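Glycosyl hydrolase (PDB 5NDX) probably hydrolyses O-glycosyl bonds as a family 39 glycoside hydrolase, a bacterial counterpart of human alpha-L-iduronidase. Local coordinates at residues 282-285 with 286-290. The protein carries 2 engineered substitutions. Numbering follows the deposited sequence.
Sequences AYYA and GIIAR
Within the N-terminal part of helix 282-300, which links the seventh and eighth strands of the (beta/alpha)8 (TIM) barrel, neighbouring tyrosines pack on the isoleucines that follow them, a worked example of i to i+4 pairing in an alpha-helix. Tyr-284 lays one ring face against Ile-288, whose CD1 sits 3.7 Å from the ring centroid, 13° off the normal, in a CH-pi contact. The methyl gets there because CG1 of Ile-288 lies beside its own backbone N and anti to the carbonyl carbon (chi1 -72°), and the chain then extends back over the ring. CG2 of Ile-287 meets the same ring at its edge, 3.9 Å from Tyr-284 CD1. A serine in place of Tyr-284 would probably leave Ile-288 CD1 without the ring face it rests on and end the edge-to-face contact with His-279. One residue earlier, Tyr-283 and Ile-287 meet obliquely, the ring carbon CZ 3.9 Å from Ile-287 CD1; the hydroxyl of this buried tyrosine is hydrogen-bonded to the backbone O of Asp-416. Ala-285 and Ile-288 both touch Ser-368 of helix 364-372, and Ala-285 also touches Pro-364. Regular backbone hydrogen bonds hold the turns in place, with Ile-288 N 3.0 Å from Tyr-284 O and Gly-286 N 2.9 Å from Ala-282 O.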
loop_
_atom_site.group_PDB
_atom_site.type_symbol
_atom_site.label_atom_id
_atom_site.label_comp_id
_atom_site.label_asym_id
_atom_site.label_seq_id
_atom_site.Cartn_x
_atom_site.Cartn_y
_atom_site.Cartn_z
ATOM N N ALA A 282 -7.397 6.954 -12.878
ATOM C CA ALA A 282 -6.708 5.757 -13.273
ATOM C C ALA A 282 -5.240 5.991 -13.618
ATOM O O ALA A 282 -4.439 5.068 -13.468
ATOM C CB ALA A 282 -7.441 5.093 -14.429
ATOM N N TYR A 283 -4.856 7.222 -13.955
ATOM C CA TYR A 283 -3.466 7.511 -14.207
ATOM C C TYR A 283 -2.589 7.072 -13.061
ATOM O O TYR A 283 -1.519 6.523 -13.283
ATOM C CB TYR A 283 -3.227 9.008 -14.493
ATOM C CG TYR A 283 -1.754 9.371 -14.587
ATOM C CD1 TYR A 283 -1.024 9.666 -13.453
ATOM C CD2 TYR A 283 -1.089 9.362 -15.800
ATOM C CE1 TYR A 283 0.322 9.973 -13.513
ATOM C CE2 TYR A 283 0.261 9.638 -15.868
ATOM C CZ TYR A 283 0.949 9.961 -14.726
ATOM O OH TYR A 283 2.283 10.252 -14.758
ATOM N N TYR A 284 -3.033 7.325 -11.835
ATOM C CA TYR A 284 -2.242 7.001 -10.678
ATOM C C TYR A 284 -2.149 5.471 -10.484
ATOM O O TYR A 284 -1.109 4.998 -10.137
ATOM C CB TYR A 284 -2.821 7.631 -9.436
ATOM C CG TYR A 284 -1.970 7.581 -8.164
ATOM C CD1 TYR A 284 -0.565 7.577 -8.180
ATOM C CD2 TYR A 284 -2.596 7.640 -6.925
ATOM C CE1 TYR A 284 0.159 7.608 -6.984
ATOM C CE2 TYR A 284 -1.878 7.635 -5.756
ATOM C CZ TYR A 284 -0.494 7.617 -5.770
ATOM O OH TYR A 284 0.167 7.620 -4.549
ATOM N N ALA A 285 -3.225 4.738 -10.756
ATOM C CA ALA A 285 -3.143 3.292 -10.691
ATOM C C ALA A 285 -2.136 2.782 -11.678
ATOM O O ALA A 285 -1.341 1.886 -11.366
ATOM C CB ALA A 285 -4.516 2.681 -10.959
ATOM N N GLY A 286 -2.201 3.317 -12.914
ATOM C CA GLY A 286 -1.283 2.913 -13.977
ATOM C C GLY A 286 0.161 3.171 -13.628
ATOM O O GLY A 286 1.026 2.286 -13.752
ATOM N N ILE A 287 0.407 4.366 -13.138
ATOM C CA ILE A 287 1.761 4.801 -12.842
ATOM C C ILE A 287 2.392 4.060 -11.670
ATOM O O ILE A 287 3.582 3.773 -11.699
ATOM C CB ILE A 287 1.827 6.353 -12.674
ATOM C CG1 ILE A 287 3.181 6.868 -13.164
ATOM C CG2 ILE A 287 1.710 6.779 -11.249
ATOM C CD1 ILE A 287 3.269 6.856 -14.691
ATOM N N ILE A 288 1.634 3.761 -10.614
ATOM C CA ILE A 288 2.151 2.873 -9.533
ATOM C C ILE A 288 2.579 1.505 -10.093
ATOM O O ILE A 288 3.675 0.983 -9.788
ATOM C CB ILE A 288 1.067 2.666 -8.455
ATOM C CG1 ILE A 288 0.876 3.977 -7.630
ATOM C CG2 ILE A 288 1.430 1.553 -7.469
ATOM C CD1 ILE A 288 -0.410 4.035 -6.813
ATOM N N ALA A 289 1.719 0.915 -10.941
ATOM C CA ALA A 289 2.035 -0.356 -11.508
ATOM C C ALA A 289 3.246 -0.270 -12.468
ATOM O O ALA A 289 4.101 -1.178 -12.506
ATOM C CB ALA A 289 0.818 -0.978 -12.171
ATOM N N ARG A 290 3.318 0.818 -13.226
ATOM C CA ARG A 290 4.404 1.030 -14.134
ATOM C C ARG A 290 5.751 1.142 -13.415
ATOM O O ARG A 290 6.729 0.550 -13.851
ATOM C CB ARG A 290 4.132 2.256 -15.003
ATOM C CG ARG A 290 5.317 2.809 -15.728
ATOM C CD ARG A 290 4.840 3.804 -16.752
ATOM N NE ARG A 290 5.920 4.551 -17.344
ATOM C CZ ARG A 290 6.427 4.396 -18.564
ATOM N NH1 ARG A 290 6.011 3.498 -19.405
ATOM N NH2 ARG A 290 7.435 5.157 -18.913
#